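Local coordinates for protein yersinopine synthase (Yersinia pestis, PDB 6C4M) that catalyses the NADPH-dependent reductive condensation of pyruvate with an amine intermediate, the last step in making the metallophore yersinopine, at residues Ala38-Ala43 against Ala235-Asp240; Leu263-Thr268 against Gln432-Ala437; Asn320-Leu325 against Gln354-Val359; Ser144-Gln149 against Gln468-Gln473. One frame throughout, in Å; residues are numbered along the deposited sequence.

Contact 1: Ala38-Ala43 against Ala235-Asp240; sequences AVDISA and ARHHID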
loop_
_atom_site.group_PDB
_atom_site.type_symbol
_atom_site.label_atom_id
_atom_site.label_comp_id
_atom_site.label_asym_id
_atom_site.label_seq_id
_atom_site.Cartn_x
_atom_site.Cartn_y
_atom_site.Cartn_z
ATOM N N ALA A 38 0.377 -35.036 -15.778
ATOM C CA ALA A 38 0.758 -36.309 -16.385
ATOM C C ALA A 38 1.904 -36.963 -15.631
ATOM O O ALA A 38 1.912 -38.186 -15.438
ATOM C CB ALA A 38 1.141 -36.108 -17.845
ATOM N N VAL A 39 2.891 -36.165 -15.208
ATOM C CA VAL A 39 3.997 -36.712 -14.424
ATOM C C VAL A 39 3.481 -37.264 -13.107
ATOM O O VAL A 39 3.858 -38.365 -12.686
ATOM C CB VAL A 39 5.069 -35.627 -14.208
ATOM C CG1 VAL A 39 6.049 -36.025 -13.105
ATOM C CG2 VAL A 39 5.803 -35.369 -15.505
ATOM N N ASP A 40 2.586 -36.518 -12.451
ATOM C CA ASP A 40 2.043 -36.946 -11.167
ATOM C C ASP A 40 1.270 -38.260 -11.283
ATOM O O ASP A 40 1.346 -39.114 -10.388
ATOM C CB ASP A 40 1.164 -35.836 -10.596
ATOM C CG ASP A 40 1.991 -34.692 -9.987
ATOM O OD1 ASP A 40 3.204 -34.898 -9.776
ATOM O OD2 ASP A 40 1.437 -33.606 -9.731
ATOM N N ILE A 41 0.530 -38.454 -12.381
ATOM C CA ILE A 41 -0.198 -39.708 -12.554
ATOM C C ILE A 41 0.777 -40.855 -12.791
ATOM O O ILE A 41 0.665 -41.925 -12.183
ATOM C CB ILE A 41 -1.211 -39.588 -13.708
ATOM C CG1 ILE A 41 -2.248 -38.513 -13.380
ATOM C CG2 ILE A 41 -1.899 -40.946 -13.949
ATOM C CD1 ILE A 41 -3.175 -38.195 -14.510
ATOM N N SER A 42 1.732 -40.652 -13.701
ATOM C CA SER A 42 2.731 -41.663 -14.019
ATOM C C SER A 42 3.595 -42.012 -12.807
ATOM O O SER A 42 4.076 -43.147 -12.685
ATOM C CB SER A 42 3.603 -41.154 -15.169
ATOM O OG SER A 42 4.479 -42.156 -15.656
ATOM N N ALA A 43 3.806 -41.060 -11.902
ATOM C CA ALA A 43 4.604 -41.327 -10.717
ATOM C C ALA A 43 3.824 -42.113 -9.681
ATOM O O ALA A 43 4.428 -42.699 -8.780
ATOM C CB ALA A 43 5.095 -40.008 -10.091
ATOM N N ALA A 235 -0.660 -35.863 -2.455
ATOM C CA ALA A 235 0.157 -36.013 -1.251
ATOM C C ALA A 235 1.647 -36.109 -1.558
ATOM O O ALA A 235 2.471 -35.829 -0.682
ATOM C CB ALA A 235 -0.286 -37.256 -0.464
ATOM N N ARG A 236 2.015 -36.508 -2.772
ATOM C CA ARG A 236 3.419 -36.538 -3.163
ATOM C C ARG A 236 4.069 -35.155 -3.124
ATOM O O ARG A 236 5.300 -35.059 -3.072
ATOM C CB ARG A 236 3.545 -37.129 -4.554
ATOM C CG ARG A 236 4.912 -37.681 -4.867
ATOM C CD ARG A 236 4.895 -38.369 -6.225
ATOM N NE ARG A 236 4.828 -37.407 -7.321
ATOM C CZ ARG A 236 5.867 -37.026 -8.060
ATOM N NH1 ARG A 236 7.075 -37.520 -7.838
ATOM N NH2 ARG A 236 5.699 -36.147 -9.037
ATOM N N HIS A 237 3.272 -34.087 -3.164
ATOM C CA HIS A 237 3.758 -32.717 -3.081
ATOM C C HIS A 237 3.297 -32.042 -1.797
ATOM O O HIS A 237 3.377 -30.816 -1.674
ATOM C CB HIS A 237 3.313 -31.921 -4.311
ATOM C CG HIS A 237 3.779 -32.517 -5.599
ATOM N ND1 HIS A 237 5.115 -32.653 -5.913
ATOM C CD2 HIS A 237 3.090 -33.075 -6.628
ATOM C CE1 HIS A 237 5.229 -33.237 -7.095
ATOM N NE2 HIS A 237 4.016 -33.512 -7.546
ATOM N N HIS A 238 2.837 -32.832 -0.828
ATOM C CA HIS A 238 2.452 -32.338 0.487
ATOM C C HIS A 238 1.246 -31.429 0.409
ATOM O O HIS A 238 1.049 -30.570 1.261
ATOM C CB HIS A 238 3.613 -31.619 1.179
ATOM C CG HIS A 238 4.839 -32.468 1.293
ATOM N ND1 HIS A 238 4.787 -33.843 1.264
ATOM C CD2 HIS A 238 6.148 -32.143 1.401
ATOM C CE1 HIS A 238 6.009 -34.332 1.369
ATOM N NE2 HIS A 238 6.854 -33.321 1.450
ATOM N N ILE A 239 0.429 -31.631 -0.613
ATOM C CA ILE A 239 -0.798 -30.881 -0.793
ATOM C C ILE A 239 -1.883 -31.574 0.013
ATOM O O ILE A 239 -2.176 -32.756 -0.209
ATOM C CB ILE A 239 -1.175 -30.802 -2.283
ATOM C CG1 ILE A 239 -0.048 -30.137 -3.075
ATOM C CG2 ILE A 239 -2.499 -30.083 -2.474
ATOM C CD1 ILE A 239 -0.099 -30.481 -4.554
ATOM N N ASP A 240 -2.516 -30.840 0.913
ATOM C CA ASP A 240 -3.643 -31.409 1.634
ATOM C C ASP A 240 -4.888 -31.400 0.765
ATOM O O ASP A 240 -5.109 -30.489 -0.031
ATOM C CB ASP A 240 -3.900 -30.632 2.922
ATOM C CG ASP A 240 -2.793 -30.837 3.937
ATOM O OD1 ASP A 240 -2.217 -31.948 3.941
ATOM O OD2 ASP A 240 -2.494 -29.896 4.697
#
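Val39 makes a minor contact: its CG1 comes within 4.1 Å of Arg236 NH2, and the two side chains cross at about a right angle. One residue on, Asp40 carries the polar load. Its CG sits beside the backbone N (chi1 -77°), and OD1 accepts two nearly straight hydrogen bonds. His237 NE2 donates to Asp40 OD1 from 2.7 Å, tip to tip, on the syn side of the oxygen but 31° out of the carboxylate plane, while the oxygen stays within the imidazole plane. Arg236 NH2 donates to Asp40 OD1 from 2.9 Å as part of a salt bridge, arriving almost along the C-O axis, with OD1 in the guanidinium plane. The carboxylate stands 72° from that plane. The Arg236 charge beside Asp40 probably favours the ionised carboxylate. OD2 of Asp40 bonds Tyr169 OH, and His237 ND1 bonds Thr83 OG1, so the carboxylate and the imidazole each have a further hydrogen-bond partner; Phe209 stacks on the imidazole. Ala43 CB lies 3.7 Å from Arg236 CZ, over the centre of the guanidinium face. His238, at positive phi, closes helix 225-235 as the C-prime residue of a Schellman motif. The whole joins that helix end to the first helix of a Rossmann-type dinucleotide-binding fold.

Contact 2: Leu263-Thr268 against Gln432-Ala437; sequences LALADT and QRFQQA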
loop_
_atom_site.group_PDB
_atom_site.type_symbol
_atom_site.label_atom_id
_atom_site.label_comp_id
_atom_site.label_asym_id
_atom_site.label_seq_id
_atom_site.Cartn_x
_atom_site.Cartn_y
_atom_site.Cartn_z
ATOM N N LEU A 263 -10.649 -6.713 -9.948
ATOM C CA LEU A 263 -9.386 -6.167 -10.434
ATOM C C LEU A 263 -9.393 -6.017 -11.948
ATOM O O LEU A 263 -9.012 -4.971 -12.477
ATOM C CB LEU A 263 -8.229 -7.083 -10.007
ATOM C CG LEU A 263 -7.510 -6.789 -8.693
ATOM C CD1 LEU A 263 -8.475 -6.347 -7.618
ATOM C CD2 LEU A 263 -6.713 -8.013 -8.269
ATOM N N ALA A 264 -9.820 -7.057 -12.654
ATOM C CA ALA A 264 -9.688 -7.094 -14.100
ATOM C C ALA A 264 -10.733 -6.226 -14.783
ATOM O O ALA A 264 -10.539 -5.812 -15.928
ATOM C CB ALA A 264 -9.802 -8.545 -14.610
ATOM N N LEU A 265 -11.872 -6.010 -14.132
ATOM C CA LEU A 265 -12.980 -5.272 -14.714
ATOM C C LEU A 265 -13.111 -3.868 -14.126
ATOM O O LEU A 265 -14.097 -3.179 -14.389
ATOM C CB LEU A 265 -14.283 -6.062 -14.522
ATOM C CG LEU A 265 -14.323 -7.508 -15.048
ATOM C CD1 LEU A 265 -15.740 -8.052 -14.907
ATOM C CD2 LEU A 265 -13.866 -7.604 -16.516
ATOM N N ALA A 266 -12.146 -3.437 -13.333
ATOM C CA ALA A 266 -12.081 -2.035 -12.940
ATOM C C ALA A 266 -11.971 -1.131 -14.169
ATOM O O ALA A 266 -11.368 -1.490 -15.187
ATOM C CB ALA A 266 -10.889 -1.815 -12.028
ATOM N N ASP A 267 -12.564 0.059 -14.073
ATOM C CA ASP A 267 -12.497 1.003 -15.191
ATOM C C ASP A 267 -11.070 1.133 -15.729
ATOM O O ASP A 267 -10.838 1.039 -16.939
ATOM C CB ASP A 267 -13.020 2.373 -14.756
ATOM C CG ASP A 267 -14.537 2.429 -14.609
ATOM O OD1 ASP A 267 -15.279 2.257 -15.605
ATOM O OD2 ASP A 267 -14.991 2.644 -13.471
ATOM N N THR A 268 -10.089 1.333 -14.843
ATOM C CA THR A 268 -8.745 1.596 -15.349
ATOM C C THR A 268 -8.138 0.351 -15.962
ATOM O O THR A 268 -7.288 0.449 -16.850
ATOM C CB THR A 268 -7.837 2.143 -14.247
ATOM O OG1 THR A 268 -7.939 1.311 -13.103
ATOM C CG2 THR A 268 -8.251 3.552 -13.852
ATOM N N GLN A 432 -21.967 -5.042 -16.489
ATOM C CA GLN A 432 -22.423 -3.887 -17.250
ATOM C C GLN A 432 -21.247 -3.048 -17.705
ATOM O O GLN A 432 -21.208 -2.581 -18.847
ATOM C CB GLN A 432 -23.371 -3.053 -16.404
ATOM C CG GLN A 432 -24.712 -3.679 -16.181
ATOM C CD GLN A 432 -25.587 -2.802 -15.322
ATOM O OE1 GLN A 432 -25.090 -1.894 -14.651
ATOM N NE2 GLN A 432 -26.894 -3.043 -15.353
ATOM N N ARG A 433 -20.283 -2.835 -16.816
ATOM C CA ARG A 433 -19.136 -2.002 -17.145
ATOM C C ARG A 433 -18.299 -2.662 -18.229
ATOM O O ARG A 433 -17.907 -2.018 -19.207
ATOM C CB ARG A 433 -18.313 -1.755 -15.875
ATOM C CG ARG A 433 -17.146 -0.808 -16.022
ATOM C CD ARG A 433 -16.197 -0.873 -14.810
ATOM N NE ARG A 433 -16.797 -0.437 -13.540
ATOM C CZ ARG A 433 -16.485 -0.958 -12.356
ATOM N NH1 ARG A 433 -15.579 -1.914 -12.290
ATOM N NH2 ARG A 433 -17.058 -0.517 -11.231
ATOM N N PHE A 434 -18.024 -3.968 -18.071
ATOM C CA PHE A 434 -17.299 -4.715 -19.096
ATOM C C PHE A 434 -18.016 -4.659 -20.447
ATOM O O PHE A 434 -17.392 -4.387 -21.490
ATOM C CB PHE A 434 -17.140 -6.194 -18.690
ATOM C CG PHE A 434 -16.625 -7.025 -19.808
ATOM C CD1 PHE A 434 -15.280 -6.979 -20.126
ATOM C CD2 PHE A 434 -17.485 -7.794 -20.599
ATOM C CE1 PHE A 434 -14.776 -7.714 -21.166
ATOM C CE2 PHE A 434 -16.990 -8.535 -21.652
ATOM C CZ PHE A 434 -15.630 -8.485 -21.944
ATOM N N GLN A 435 -19.312 -4.978 -20.455
ATOM C CA GLN A 435 -20.048 -5.058 -21.717
ATOM C C GLN A 435 -20.042 -3.718 -22.453
ATOM O O GLN A 435 -19.893 -3.677 -23.677
ATOM C CB GLN A 435 -21.483 -5.524 -21.453
ATOM C CG GLN A 435 -22.231 -6.162 -22.634
ATOM C CD GLN A 435 -21.447 -7.243 -23.378
ATOM O OE1 GLN A 435 -20.830 -8.128 -22.780
ATOM N NE2 GLN A 435 -21.456 -7.152 -24.702
ATOM N N GLN A 436 -20.193 -2.608 -21.727
ATOM C CA GLN A 436 -20.162 -1.297 -22.385
ATOM C C GLN A 436 -18.792 -1.002 -22.986
ATOM O O GLN A 436 -18.697 -0.513 -24.114
ATOM C CB GLN A 436 -20.557 -0.212 -21.405
ATOM C CG GLN A 436 -20.541 1.194 -22.011
ATOM C CD GLN A 436 -21.183 2.178 -21.092
ATOM O OE1 GLN A 436 -20.598 2.561 -20.082
ATOM N NE2 GLN A 436 -22.427 2.545 -21.387
ATOM N N ALA A 437 -17.720 -1.317 -22.263
ATOM C CA ALA A 437 -16.369 -1.144 -22.797
ATOM C C ALA A 437 -16.112 -2.055 -23.993
ATOM O O ALA A 437 -15.434 -1.666 -24.956
ATOM C CB ALA A 437 -15.341 -1.433 -21.704
HETATM O O HOH W 1 -17.647 2.294 -13.523
#
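Arg433 and Asp267 cross at about a right angle, the carboxylate turned 48° from the guanidinium plane. Asp267 OD2 lies over a guanidinium face, 3.6 Å from Arg433 NE, and well out of that plane, so this salt bridge is one of charge alone with no N-H aimed at the oxygen. A water supplies the directed link instead, donating to Asp267 OD2 at 2.7 Å and accepting from Arg433 NE at 2.9 Å. Nearer the backbone, Asp267 OD1 rests 3.4 Å from Arg433 CD. The chain of Arg433 bends at chi3 (-64°), which turns NE out of the extended line of the chain; beyond it Arg433 NH1 donates to Leu265 O at 2.9 Å, the oxygen in the guanidinium plane and the donor above the carbonyl plane. That carbonyl belongs to the break between two helices: Leu265 is the first residue to leave helical geometry and Ala266 is the N-cap of the next helix. The apolar half of the contact runs obliquely, with Leu265 CD2 3.9 Å from Phe434 CD1. Both of these side chains also touch Val407 of helix 401-419 and Leu270 of helix 267-274. Helix 425-445 therefore packs over the junction of helices 255-264 and 267-274, with helix 401-419 beside its apolar part.

Contact 3: Asn320-Leu325 against Gln354-Val359; sequences NLLRFL and QYALFV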
loop_
_atom_site.group_PDB
_atom_site.type_symbol
_atom_site.label_atom_id
_atom_site.label_comp_id
_atom_site.label_asym_id
_atom_site.label_seq_id
_atom_site.Cartn_x
_atom_site.Cartn_y
_atom_site.Cartn_z
ATOM N N ASN A 320 -15.419 -17.810 4.316
ATOM C CA ASN A 320 -14.763 -16.633 4.892
ATOM C C ASN A 320 -13.687 -16.189 3.910
ATOM O O ASN A 320 -12.609 -16.791 3.838
ATOM C CB ASN A 320 -14.162 -16.988 6.247
ATOM C CG ASN A 320 -13.418 -15.799 6.898
ATOM O OD1 ASN A 320 -12.996 -14.873 6.213
ATOM N ND2 ASN A 320 -13.224 -15.866 8.219
ATOM N N LEU A 321 -13.978 -15.133 3.141
ATOM C CA LEU A 321 -13.077 -14.731 2.065
ATOM C C LEU A 321 -11.682 -14.414 2.585
ATOM O O LEU A 321 -10.679 -14.887 2.039
ATOM C CB LEU A 321 -13.658 -13.536 1.315
ATOM C CG LEU A 321 -12.731 -12.951 0.249
ATOM C CD1 LEU A 321 -12.381 -13.971 -0.833
ATOM C CD2 LEU A 321 -13.374 -11.706 -0.350
ATOM N N LEU A 322 -11.589 -13.618 3.646
ATOM C CA LEU A 322 -10.273 -13.176 4.089
ATOM C C LEU A 322 -9.468 -14.343 4.684
ATOM O O LEU A 322 -8.278 -14.507 4.377
ATOM C CB LEU A 322 -10.429 -12.004 5.081
ATOM C CG LEU A 322 -9.120 -11.368 5.541
ATOM C CD1 LEU A 322 -8.251 -10.863 4.373
ATOM C CD2 LEU A 322 -9.338 -10.252 6.589
ATOM N N ARG A 323 -10.118 -15.213 5.470
ATOM C CA ARG A 323 -9.440 -16.426 5.949
ATOM C C ARG A 323 -8.958 -17.288 4.786
ATOM O O ARG A 323 -7.828 -17.794 4.810
ATOM C CB ARG A 323 -10.360 -17.253 6.862
ATOM C CG ARG A 323 -9.680 -18.516 7.525
ATOM C CD ARG A 323 -10.663 -19.686 7.757
ATOM N NE ARG A 323 -11.214 -20.053 6.467
ATOM C CZ ARG A 323 -10.547 -20.700 5.520
ATOM N NH1 ARG A 323 -9.305 -21.142 5.734
ATOM N NH2 ARG A 323 -11.145 -20.920 4.358
ATOM N N PHE A 324 -9.807 -17.473 3.772
ATOM C CA PHE A 324 -9.423 -18.253 2.591
ATOM C C PHE A 324 -8.215 -17.632 1.900
ATOM O O PHE A 324 -7.238 -18.323 1.595
ATOM C CB PHE A 324 -10.617 -18.342 1.632
ATOM C CG PHE A 324 -10.311 -19.003 0.306
ATOM C CD1 PHE A 324 -10.022 -20.368 0.237
ATOM C CD2 PHE A 324 -10.370 -18.274 -0.879
ATOM C CE1 PHE A 324 -9.760 -20.986 -0.988
ATOM C CE2 PHE A 324 -10.118 -18.887 -2.107
ATOM C CZ PHE A 324 -9.825 -20.246 -2.160
ATOM N N LEU A 325 -8.273 -16.328 1.616
ATOM C CA LEU A 325 -7.146 -15.674 0.955
ATOM C C LEU A 325 -5.866 -15.814 1.760
ATOM O O LEU A 325 -4.796 -16.098 1.208
ATOM C CB LEU A 325 -7.430 -14.197 0.743
ATOM C CG LEU A 325 -8.605 -13.844 -0.148
ATOM C CD1 LEU A 325 -8.871 -12.314 -0.115
ATOM C CD2 LEU A 325 -8.350 -14.298 -1.577
ATOM N N GLN A 354 -13.681 -3.837 4.020
ATOM C CA GLN A 354 -12.947 -3.227 2.934
ATOM C C GLN A 354 -11.561 -2.800 3.382
ATOM O O GLN A 354 -10.567 -3.074 2.697
ATOM C CB GLN A 354 -13.754 -2.048 2.385
ATOM C CG GLN A 354 -14.969 -2.523 1.526
ATOM C CD GLN A 354 -15.904 -1.373 1.187
ATOM O OE1 GLN A 354 -15.459 -0.267 0.950
ATOM N NE2 GLN A 354 -17.197 -1.624 1.228
ATOM N N TYR A 355 -11.475 -2.105 4.519
ATOM C CA TYR A 355 -10.171 -1.703 5.044
ATOM C C TYR A 355 -9.262 -2.923 5.147
ATOM O O TYR A 355 -8.131 -2.914 4.641
ATOM C CB TYR A 355 -10.354 -0.998 6.403
ATOM C CG TYR A 355 -9.109 -0.402 7.074
ATOM C CD1 TYR A 355 -7.931 -0.195 6.375
ATOM C CD2 TYR A 355 -9.140 -0.044 8.413
ATOM C CE1 TYR A 355 -6.832 0.334 6.988
ATOM C CE2 TYR A 355 -8.028 0.482 9.049
ATOM C CZ TYR A 355 -6.877 0.673 8.330
ATOM O OH TYR A 355 -5.776 1.238 8.931
ATOM N N ALA A 356 -9.785 -4.021 5.716
ATOM C CA ALA A 356 -8.971 -5.225 5.870
ATOM C C ALA A 356 -8.479 -5.737 4.525
ATOM O O ALA A 356 -7.302 -6.100 4.392
ATOM C CB ALA A 356 -9.747 -6.309 6.610
ATOM N N LEU A 357 -9.348 -5.726 3.497
ATOM C CA LEU A 357 -8.936 -6.206 2.187
ATOM C C LEU A 357 -7.938 -5.278 1.520
ATOM O O LEU A 357 -7.004 -5.761 0.856
ATOM C CB LEU A 357 -10.163 -6.412 1.299
ATOM C CG LEU A 357 -11.026 -7.627 1.652
ATOM C CD1 LEU A 357 -12.412 -7.515 0.969
ATOM C CD2 LEU A 357 -10.298 -8.917 1.225
ATOM N N PHE A 358 -8.128 -3.938 1.653
ATOM C CA PHE A 358 -7.140 -3.010 1.116
ATOM C C PHE A 358 -5.797 -3.234 1.781
ATOM O O PHE A 358 -4.757 -3.267 1.110
ATOM C CB PHE A 358 -7.596 -1.539 1.265
ATOM C CG PHE A 358 -6.645 -0.576 0.621
ATOM C CD1 PHE A 358 -5.520 -0.151 1.293
ATOM C CD2 PHE A 358 -6.839 -0.156 -0.681
ATOM C CE1 PHE A 358 -4.614 0.707 0.691
ATOM C CE2 PHE A 358 -5.951 0.708 -1.275
ATOM C CZ PHE A 358 -4.829 1.134 -0.577
ATOM N N VAL A 359 -5.797 -3.452 3.093
ATOM C CA VAL A 359 -4.530 -3.696 3.777
ATOM C C VAL A 359 -3.914 -4.986 3.256
ATOM O O VAL A 359 -2.714 -5.045 2.937
ATOM C CB VAL A 359 -4.721 -3.714 5.311
ATOM C CG1 VAL A 359 -3.434 -4.114 6.000
ATOM C CG2 VAL A 359 -5.112 -2.339 5.825
#
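Leu357 and Leu325 both carry CG anti to the carbonyl carbon and beside the backbone N, with chi1 at -73° and -62°. The two side chains nevertheless cross at about a right angle, and Leu325 CD1 meets Leu357 CD2 at 3.9 Å. Leu322 has its CG anti to the backbone N and offers both of its methyls: Leu322 CD2 lies 4.0 Å from Ala356 CB, and CD1 lies 4.2 Å from Leu357 CD2. Leu321 CD2 comes in more loosely, at 4.4 Å from Leu357 CD2. The same Leu357 methyl is thus met by three leucines of the opposing helix, and no hydrogen bond links the two segments. At the start of helix 321-329, Asn320 is the N-cap: its OD1 accepts from Arg323 N at 3.0 Å. The axes of the segments 321-325 and 354-359 run nearly parallel, 16° apart and 11.3 Å distant at closest approach, so the methyl tips, not the backbones, bridge the interval. Trp341 of helix 339-344 packs against both Leu322 and Ala356, and Ile297 of helix 294-313 against Leu357. Tyr355 meets Tyr355 of the second subunit. This leucine packing between near-parallel helices forms part of the apolar core of the helical region, which here borders the homodimer interface.

Contact 4: Ser144-Gln149 against Gln468-Gln473; sequences SGLMVQ and QQWRSQ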
loop_
_atom_site.group_PDB
_atom_site.type_symbol
_atom_site.label_atom_id
_atom_site.label_comp_id
_atom_site.label_asym_id
_atom_site.label_seq_id
_atom_site.Cartn_x
_atom_site.Cartn_y
_atom_site.Cartn_z
ATOM N N SER A 144 -19.859 -25.803 -12.051
ATOM C CA SER A 144 -19.268 -26.699 -13.030
ATOM C C SER A 144 -19.767 -28.127 -12.832
ATOM O O SER A 144 -20.145 -28.802 -13.793
ATOM C CB SER A 144 -17.749 -26.643 -12.931
ATOM O OG SER A 144 -17.287 -25.374 -13.329
ATOM N N GLY A 145 -19.778 -28.596 -11.585
ATOM C CA GLY A 145 -20.095 -29.986 -11.333
ATOM C C GLY A 145 -21.547 -30.301 -11.644
ATOM O O GLY A 145 -21.843 -31.325 -12.235
ATOM N N LEU A 146 -22.464 -29.437 -11.214
ATOM C CA LEU A 146 -23.862 -29.619 -11.553
ATOM C C LEU A 146 -24.049 -29.676 -13.065
ATOM O O LEU A 146 -24.827 -30.486 -13.569
ATOM C CB LEU A 146 -24.687 -28.473 -10.977
ATOM C CG LEU A 146 -24.964 -28.511 -9.496
ATOM C CD1 LEU A 146 -25.448 -27.146 -8.990
ATOM C CD2 LEU A 146 -25.975 -29.593 -9.175
ATOM N N MET A 147 -23.365 -28.791 -13.798
ATOM C CA MET A 147 -23.482 -28.766 -15.250
ATOM C C MET A 147 -23.004 -30.081 -15.855
ATOM O O MET A 147 -23.685 -30.686 -16.692
ATOM C CB MET A 147 -22.667 -27.602 -15.800
ATOM C CG MET A 147 -23.114 -27.090 -17.160
ATOM S SD MET A 147 -21.689 -26.494 -18.105
ATOM C CE MET A 147 -21.177 -28.215 -18.503
ATOM N N VAL A 148 -21.813 -30.520 -15.459
ATOM C CA VAL A 148 -21.276 -31.782 -15.965
ATOM C C VAL A 148 -22.181 -32.956 -15.602
ATOM O O VAL A 148 -22.384 -33.867 -16.420
ATOM C CB VAL A 148 -19.845 -31.975 -15.446
ATOM C CG1 VAL A 148 -19.303 -33.369 -15.759
ATOM C CG2 VAL A 148 -18.996 -30.879 -16.047
ATOM N N GLN A 149 -22.716 -32.986 -14.376
ATOM C CA GLN A 149 -23.642 -34.063 -14.018
ATOM C C GLN A 149 -24.788 -34.135 -15.005
ATOM O O GLN A 149 -25.220 -35.222 -15.432
ATOM C CB GLN A 149 -24.246 -33.850 -12.634
ATOM C CG GLN A 149 -23.407 -34.194 -11.453
ATOM C CD GLN A 149 -24.220 -34.002 -10.195
ATOM O OE1 GLN A 149 -23.992 -33.061 -9.464
ATOM N NE2 GLN A 149 -25.222 -34.851 -9.984
ATOM N N GLN A 468 -31.382 -26.584 -14.035
ATOM C CA GLN A 468 -32.145 -27.822 -14.200
ATOM C C GLN A 468 -31.593 -28.910 -13.294
ATOM O O GLN A 468 -32.343 -29.583 -12.581
ATOM C CB GLN A 468 -32.118 -28.264 -15.674
ATOM C CG GLN A 468 -33.053 -29.423 -16.016
ATOM C CD GLN A 468 -32.649 -30.174 -17.308
ATOM O OE1 GLN A 468 -31.867 -29.674 -18.120
ATOM N NE2 GLN A 468 -33.175 -31.377 -17.479
ATOM N N GLN A 469 -30.273 -29.082 -13.289
ATOM C CA GLN A 469 -29.689 -30.128 -12.457
ATOM C C GLN A 469 -29.953 -29.872 -10.980
ATOM O O GLN A 469 -30.319 -30.793 -10.244
ATOM C CB GLN A 469 -28.194 -30.239 -12.724
ATOM C CG GLN A 469 -27.538 -31.386 -11.968
ATOM C CD GLN A 469 -28.092 -32.727 -12.391
ATOM O OE1 GLN A 469 -28.491 -32.910 -13.557
ATOM N NE2 GLN A 469 -28.148 -33.668 -11.447
ATOM N N TRP A 470 -29.755 -28.627 -10.525
ATOM C CA TRP A 470 -29.918 -28.291 -9.116
ATOM C C TRP A 470 -31.356 -28.503 -8.647
ATOM O O TRP A 470 -31.591 -29.020 -7.552
ATOM C CB TRP A 470 -29.489 -26.841 -8.878
ATOM C CG TRP A 470 -29.690 -26.402 -7.480
ATOM C CD1 TRP A 470 -28.851 -26.608 -6.438
ATOM C CD2 TRP A 470 -30.809 -25.681 -6.960
ATOM N NE1 TRP A 470 -29.374 -26.075 -5.302
ATOM C CE2 TRP A 470 -30.578 -25.502 -5.588
ATOM C CE3 TRP A 470 -31.985 -25.170 -7.524
ATOM C CZ2 TRP A 470 -31.461 -24.807 -4.763
ATOM C CZ3 TRP A 470 -32.875 -24.501 -6.702
ATOM C CH2 TRP A 470 -32.607 -24.327 -5.332
ATOM N N ARG A 471 -32.334 -28.070 -9.450
ATOM C CA ARG A 471 -33.738 -28.237 -9.074
ATOM C C ARG A 471 -34.141 -29.706 -9.006
ATOM O O ARG A 471 -35.070 -30.060 -8.274
ATOM C CB ARG A 471 -34.644 -27.508 -10.066
ATOM C CG ARG A 471 -34.558 -25.987 -9.980
ATOM C CD ARG A 471 -35.756 -25.375 -10.696
ATOM N NE ARG A 471 -35.607 -23.939 -10.935
ATOM C CZ ARG A 471 -36.013 -22.981 -10.106
ATOM N NH1 ARG A 471 -36.609 -23.271 -8.956
ATOM N NH2 ARG A 471 -35.818 -21.717 -10.435
ATOM N N SER A 472 -33.467 -30.564 -9.757
ATOM C CA SER A 472 -33.792 -31.986 -9.770
ATOM C C SER A 472 -33.366 -32.706 -8.501
ATOM O O SER A 472 -33.589 -33.919 -8.410
ATOM C CB SER A 472 -33.124 -32.651 -10.970
ATOM O OG SER A 472 -31.735 -32.840 -10.747
ATOM N N GLN A 473 -32.764 -32.009 -7.534
ATOM C CA GLN A 473 -32.206 -32.656 -6.340
ATOM C C GLN A 473 -33.014 -32.309 -5.091
ATOM O O GLN A 473 -32.669 -31.396 -4.334
ATOM C CB GLN A 473 -30.736 -32.258 -6.169
ATOM C CG GLN A 473 -29.824 -32.786 -7.294
ATOM C CD GLN A 473 -28.409 -32.168 -7.319
ATOM O OE1 GLN A 473 -28.102 -31.206 -6.593
ATOM N NE2 GLN A 473 -27.541 -32.736 -8.171
#
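Gln469, which lies against both Leu146 and Gln149, has its backbone O held by the hydroxyl of Ser472, whose OG donates from 2.5 Å to Gln469 O, a short separation. This bond falls where helix 459-471 ends and the chain turns off toward Gln473. The Gln469 side chain leaves with CG anti to the backbone N (chi1 -176°) and then bends at chi2; its CG lies 3.3 Å from Leu146 O and 3.7 Å from Leu146 CD2, so the aliphatic part of the glutamine packs on the opposing helix. Leu146 divides its two methyls. Leu146 CD1 reaches Trp470 CB at 4.1 Å, the two side chains lying side by side and pointing the same way, while Leu146 CD2 also meets Gln473 NE2 at 3.7 Å. Here the C-terminal helix is laid against the first turns of helix 144-154, which follows strand 134-137 of the parallel part of the main sheet, an order of elements usual in a Rossmann-type domain. Beyond Leu146, three carboxamides gather. Gln149 and Gln473 approach tip to tip with their amide planes 23° apart, Gln149 NE2 being 3.6 Å from Gln473 NE2. Gln149 NE2 is also 3.5 Å from Gln469 NE2, but both are donors and form no hydrogen bond; these two side chains cross at about a right angle. Trp470 NE1 bonds Leu314 O, outside the two segments, and Gln469 OE1 takes a weak bond from Asn150 ND2.

Contact 1 and contact 2 lie on opposite sides of the chain's centre, their centres 38 Å apart, and none of the four contacts touches another. The closest pair is contacts 2 and 3, about 9 Å apart between nearest atoms. Both approach the inferred proton donor/acceptor His260: the Leu265 side chain is about 7 Å from that of His260, which is near it in sequence too, and that of Leu325 about 10 Å. In contact 1 the Asp40 side chain is about 8 Å from that of Thr172, an NADP-binding residue; its distance to bound NADP, about 12 Å, is close to the 13 Å of Phe434 and Leu325. Contact 4, away from these sites, closes a loop enclosing contacts 2 and 3.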